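Local coordinates for protein 9.5 kDa culture filtrate antigen cfp10A (Mycobacterium tuberculosis, PDB 3DWG) that probably serves, once thiocarboxylated at its C-terminus, as the sulfur donor for CysM-dependent cysteine biosynthesis, as a ubiquitin-like sulfur carrier, at residues I10-A23 and D34-L46. Sequence-based numbering, arbitrary orientation.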
loop_
_atom_site.group_PDB
_atom_site.type_symbol
_atom_site.label_atom_id
_atom_site.label_comp_id
_atom_site.label_asym_id
_atom_site.label_seq_id
_atom_site.Cartn_x
_atom_site.Cartn_y
_atom_site.Cartn_z
ATOM N N ILE C 10 0.373 -27.645 18.897
ATOM C CA ILE C 10 -0.640 -28.183 19.792
ATOM C C ILE C 10 -0.833 -29.716 19.675
ATOM O O ILE C 10 -1.243 -30.353 20.638
ATOM C CB ILE C 10 -1.940 -27.419 19.635
ATOM C CG1 ILE C 10 -2.903 -27.764 20.746
ATOM C CG2 ILE C 10 -2.551 -27.616 18.207
ATOM C CD1 ILE C 10 -4.236 -27.065 20.631
ATOM N N LEU C 11 -0.489 -30.280 18.527
ATOM C CA LEU C 11 -0.673 -31.732 18.333
ATOM C C LEU C 11 0.589 -32.550 18.452
ATOM O O LEU C 11 0.572 -33.805 18.312
ATOM C CB LEU C 11 -1.324 -32.025 16.976
ATOM C CG LEU C 11 -2.724 -31.453 16.767
ATOM C CD1 LEU C 11 -3.127 -31.777 15.339
ATOM C CD2 LEU C 11 -3.665 -32.089 17.823
ATOM N N ARG C 12 1.714 -31.869 18.686
ATOM C CA ARG C 12 3.001 -32.568 18.739
ATOM C C ARG C 12 3.194 -33.537 19.933
ATOM O O ARG C 12 4.048 -34.415 19.871
ATOM C CB ARG C 12 4.122 -31.540 18.670
ATOM C CG ARG C 12 4.328 -31.010 17.258
ATOM C CD ARG C 12 5.404 -29.908 17.210
ATOM N NE ARG C 12 5.117 -29.038 16.075
ATOM C CZ ARG C 12 5.705 -27.882 15.814
ATOM N NH1 ARG C 12 6.672 -27.446 16.603
ATOM N NH2 ARG C 12 5.319 -27.177 14.748
ATOM N N PRO C 13 2.424 -33.372 21.003
ATOM C CA PRO C 13 2.495 -34.436 22.017
ATOM C C PRO C 13 2.049 -35.799 21.492
ATOM O O PRO C 13 2.337 -36.822 22.145
ATOM C CB PRO C 13 1.479 -33.970 23.050
ATOM C CG PRO C 13 1.559 -32.480 22.973
ATOM C CD PRO C 13 1.545 -32.280 21.465
ATOM N N HIS C 14 1.333 -35.832 20.366
ATOM C CA HIS C 14 0.932 -37.126 19.779
ATOM C C HIS C 14 1.982 -37.716 18.898
ATOM O O HIS C 14 1.953 -38.930 18.602
ATOM C CB HIS C 14 -0.368 -36.977 18.990
ATOM C CG HIS C 14 -1.517 -36.618 19.851
ATOM N ND1 HIS C 14 -2.279 -37.572 20.492
ATOM C CD2 HIS C 14 -2.028 -35.415 20.215
ATOM C CE1 HIS C 14 -3.203 -36.970 21.220
ATOM N NE2 HIS C 14 -3.072 -35.663 21.071
ATOM N N THR C 15 2.905 -36.884 18.445
ATOM C CA THR C 15 3.909 -37.309 17.503
ATOM C C THR C 15 5.303 -37.314 18.133
ATOM O O THR C 15 6.278 -37.186 17.422
ATOM C CB THR C 15 3.926 -36.415 16.257
ATOM O OG1 THR C 15 4.079 -35.027 16.662
ATOM C CG2 THR C 15 2.615 -36.568 15.474
ATOM N N GLY C 16 5.383 -37.486 19.448
ATOM C CA GLY C 16 6.682 -37.487 20.124
ATOM C C GLY C 16 7.445 -36.187 19.952
ATOM O O GLY C 16 8.696 -36.161 19.929
ATOM N N GLY C 17 6.708 -35.112 19.786
ATOM C CA GLY C 17 7.305 -33.818 19.543
ATOM C C GLY C 17 7.720 -33.458 18.138
ATOM O O GLY C 17 8.187 -32.389 17.908
ATOM N N GLN C 18 7.508 -34.344 17.191
ATOM C CA GLN C 18 7.971 -34.139 15.839
ATOM C C GLN C 18 7.049 -33.176 15.079
ATOM O O GLN C 18 5.872 -33.313 15.134
ATOM C CB GLN C 18 8.035 -35.459 15.075
ATOM C CG GLN C 18 9.015 -36.497 15.623
ATOM C CD GLN C 18 8.770 -37.845 14.998
ATOM O OE1 GLN C 18 8.012 -38.657 15.498
ATOM N NE2 GLN C 18 9.377 -38.063 13.892
ATOM N N LYS C 19 7.635 -32.256 14.335
ATOM C CA LYS C 19 6.874 -31.243 13.651
ATOM C C LYS C 19 6.458 -31.646 12.279
ATOM O O LYS C 19 5.607 -31.037 11.724
ATOM C CB LYS C 19 7.588 -29.890 13.646
ATOM C CG LYS C 19 8.624 -29.680 12.587
ATOM C CD LYS C 19 9.259 -28.277 12.708
ATOM C CE LYS C 19 9.104 -27.738 14.105
ATOM N NZ LYS C 19 10.004 -26.588 14.497
ATOM N N SER C 20 7.126 -32.655 11.738
ATOM C CA SER C 20 6.867 -33.156 10.419
ATOM C C SER C 20 7.049 -34.658 10.351
ATOM O O SER C 20 8.055 -35.147 10.753
ATOM C CB SER C 20 7.797 -32.499 9.436
ATOM O OG SER C 20 7.631 -33.015 8.165
ATOM N N VAL C 21 6.052 -35.371 9.858
ATOM C CA VAL C 21 6.064 -36.817 9.871
ATOM C C VAL C 21 5.618 -37.346 8.554
ATOM O O VAL C 21 4.958 -36.680 7.859
ATOM C CB VAL C 21 5.199 -37.381 10.985
ATOM C CG1 VAL C 21 5.669 -36.897 12.300
ATOM C CG2 VAL C 21 3.742 -37.037 10.772
ATOM N N SER C 22 6.042 -38.548 8.202
ATOM C CA SER C 22 5.585 -39.189 6.984
ATOM C C SER C 22 4.293 -39.912 7.247
ATOM O O SER C 22 4.068 -40.418 8.338
ATOM C CB SER C 22 6.577 -40.260 6.503
ATOM O OG SER C 22 7.822 -39.682 6.258
ATOM N N ALA C 23 3.511 -40.035 6.193
ATOM C CA ALA C 23 2.267 -40.782 6.254
ATOM C C ALA C 23 2.028 -41.327 4.875
ATOM O O ALA C 23 2.667 -40.917 3.916
ATOM C CB ALA C 23 1.104 -39.882 6.712
ATOM N N ASP C 34 -3.569 -43.541 8.787
ATOM C CA ASP C 34 -2.170 -43.925 8.888
ATOM C C ASP C 34 -1.540 -43.158 10.043
ATOM O O ASP C 34 -0.821 -43.736 10.864
ATOM C CB ASP C 34 -1.416 -43.633 7.586
ATOM C CG ASP C 34 -0.038 -44.218 7.593
ATOM O OD1 ASP C 34 0.080 -45.486 7.667
ATOM O OD2 ASP C 34 0.964 -43.482 7.548
ATOM N N LEU C 35 -1.889 -41.875 10.162
ATOM C CA LEU C 35 -1.350 -41.068 11.277
ATOM C C LEU C 35 -1.775 -41.667 12.605
ATOM O O LEU C 35 -0.975 -41.788 13.535
ATOM C CB LEU C 35 -1.860 -39.602 11.197
ATOM C CG LEU C 35 -1.141 -38.746 10.136
ATOM C CD1 LEU C 35 -1.876 -37.445 9.990
ATOM C CD2 LEU C 35 0.326 -38.505 10.520
ATOM N N GLU C 36 -3.060 -42.005 12.715
ATOM C CA GLU C 36 -3.564 -42.678 13.907
ATOM C C GLU C 36 -2.843 -44.003 14.216
ATOM O O GLU C 36 -2.526 -44.293 15.400
ATOM C CB GLU C 36 -5.067 -42.936 13.786
ATOM C CG GLU C 36 -5.687 -43.586 15.024
ATOM C CD GLU C 36 -5.694 -42.704 16.264
ATOM O OE1 GLU C 36 -5.777 -41.455 16.157
ATOM O OE2 GLU C 36 -5.622 -43.275 17.368
ATOM N N ALA C 37 -2.536 -44.774 13.178
ATOM C CA ALA C 37 -1.792 -46.066 13.377
ATOM C C ALA C 37 -0.443 -45.806 14.029
ATOM O O ALA C 37 0.022 -46.611 14.825
ATOM C CB ALA C 37 -1.611 -46.842 12.057
ATOM N N ASN C 38 0.219 -44.700 13.658
ATOM C CA ASN C 38 1.568 -44.436 14.170
ATOM C C ASN C 38 1.599 -43.529 15.405
ATOM O O ASN C 38 2.565 -43.578 16.174
ATOM C CB ASN C 38 2.487 -43.880 13.078
ATOM C CG ASN C 38 2.762 -44.887 11.993
ATOM O OD1 ASN C 38 3.305 -45.965 12.269
ATOM N ND2 ASN C 38 2.381 -44.569 10.753
ATOM N N TYR C 39 0.526 -42.745 15.589
ATOM C CA TYR C 39 0.470 -41.637 16.577
ATOM C C TYR C 39 -0.884 -41.617 17.271
ATOM O O TYR C 39 -1.756 -40.750 17.034
ATOM C CB TYR C 39 0.806 -40.272 15.917
ATOM C CG TYR C 39 2.073 -40.298 15.078
ATOM C CD1 TYR C 39 2.023 -40.295 13.698
ATOM C CD2 TYR C 39 3.354 -40.387 15.689
ATOM C CE1 TYR C 39 3.173 -40.351 12.909
ATOM C CE2 TYR C 39 4.489 -40.431 14.928
ATOM C CZ TYR C 39 4.424 -40.418 13.553
ATOM O OH TYR C 39 5.571 -40.461 12.807
ATOM N N SER C 40 -1.067 -42.604 18.142
ATOM C CA SER C 40 -2.325 -42.848 18.805
ATOM C C SER C 40 -2.937 -41.581 19.364
ATOM O O SER C 40 -2.241 -40.786 19.987
ATOM C CB SER C 40 -2.063 -43.852 19.949
ATOM O OG SER C 40 -3.272 -44.356 20.481
ATOM N N GLY C 41 -4.235 -41.392 19.119
ATOM C CA GLY C 41 -5.010 -40.300 19.705
ATOM C C GLY C 41 -5.085 -39.080 18.797
ATOM O O GLY C 41 -5.849 -38.144 19.075
ATOM N N ILE C 42 -4.298 -39.076 17.723
ATOM C CA ILE C 42 -4.200 -37.851 16.915
ATOM C C ILE C 42 -5.505 -37.649 16.151
ATOM O O ILE C 42 -5.989 -36.550 16.089
ATOM C CB ILE C 42 -2.917 -37.772 16.012
ATOM C CG1 ILE C 42 -2.651 -36.318 15.571
ATOM C CG2 ILE C 42 -2.946 -38.762 14.797
ATOM C CD1 ILE C 42 -1.334 -36.100 14.867
ATOM N N SER C 43 -6.103 -38.714 15.607
ATOM C CA SER C 43 -7.292 -38.508 14.765
ATOM C C SER C 43 -8.464 -37.904 15.522
ATOM O O SER C 43 -9.158 -37.036 14.997
ATOM C CB SER C 43 -7.725 -39.777 14.034
ATOM O OG SER C 43 -7.921 -40.800 14.955
ATOM N N GLU C 44 -8.675 -38.330 16.771
ATOM C CA GLU C 44 -9.730 -37.776 17.578
ATOM C C GLU C 44 -9.601 -36.254 17.771
ATOM O O GLU C 44 -10.617 -35.564 17.914
ATOM C CB GLU C 44 -9.775 -38.475 18.942
ATOM N N ARG C 45 -8.364 -35.754 17.788
ATOM C CA ARG C 45 -8.111 -34.313 17.888
ATOM C C ARG C 45 -8.471 -33.526 16.631
ATOM O O ARG C 45 -8.751 -32.321 16.684
ATOM C CB ARG C 45 -6.627 -34.040 18.217
ATOM C CG ARG C 45 -6.028 -34.803 19.415
ATOM C CD ARG C 45 -6.493 -34.280 20.756
ATOM N NE ARG C 45 -6.331 -32.816 20.903
ATOM C CZ ARG C 45 -5.214 -32.176 21.268
ATOM N NH1 ARG C 45 -4.072 -32.835 21.507
ATOM N NH2 ARG C 45 -5.234 -30.847 21.361
ATOM N N LEU C 46 -8.489 -34.212 15.490
ATOM C CA LEU C 46 -8.818 -33.593 14.212
ATOM C C LEU C 46 -10.308 -33.566 13.921
ATOM O O LEU C 46 -10.795 -32.773 13.108
ATOM C CB LEU C 46 -8.122 -34.371 13.093
ATOM C CG LEU C 46 -6.600 -34.475 13.166
ATOM C CD1 LEU C 46 -6.085 -35.216 11.963
ATOM C CD2 LEU C 46 -6.017 -33.016 13.181
HETATM O O HOH W 1 0.380 -40.606 20.657
HETATM O O HOH W 2 1.950 -41.864 9.726
HETATM O O HOH W 3 5.794 -41.117 10.338
#
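Val-21 and Leu-35 meet through CG2 and CD2, 3.7 Å apart, where the edge strand 20-23 lies against the end of helix 28-38. This is a local case of the helix-on-sheet packing of the ubiquitin-like fold. Leu-35 CD2 also reaches Ala-23 CB, while Val-21 CB and CG1 rest against the hydroxyl end of the Tyr-39 ring. Thr-15 turns its methyl to that ring: CG2 sits over one face, 4.0 Å from the centroid, and Asn-38 CB lies over the opposite face, toward its rim. Farther along the second segment, Leu-46 CD2 touches Leu-11 CD1, and both side chains continue onto Ile-86 of the central strand 83-88. The other methyl of Leu-11, CD2, lies squarely over the guanidinium of Arg-45, whose chain folds back through chi2 -74° and chi3 -51° to bring the planar group there.

Polar bonds begin at the imidazole of His-14, which has Ile-42 CA over one face and uses both nitrogens. ND1 donates to Ser-40 O at 3.3 Å, nearly straight at 168°, and NE2 accepts from Arg-45 NH1 at 3.0 Å; both partners lie close to the ring plane. Water 1 donates to His-14 O and Ser-40 O, adding a second link between the same loops. At the strand end, Ser-22 O takes protons from two waters: water 3 lies 2.6 Å from Tyr-39 OH, and water 2 donates to Asp-34 OD2 and accepts from Asn-38 ND2. Asp-34 OD2 also accepts from Ser-24 N, just beyond the strand.

With one nitrogen donating and the other accepting, this pattern is consistent with a neutral imidazole carrying its proton on ND1, and the two in-plane partners would fix the ring's rotation.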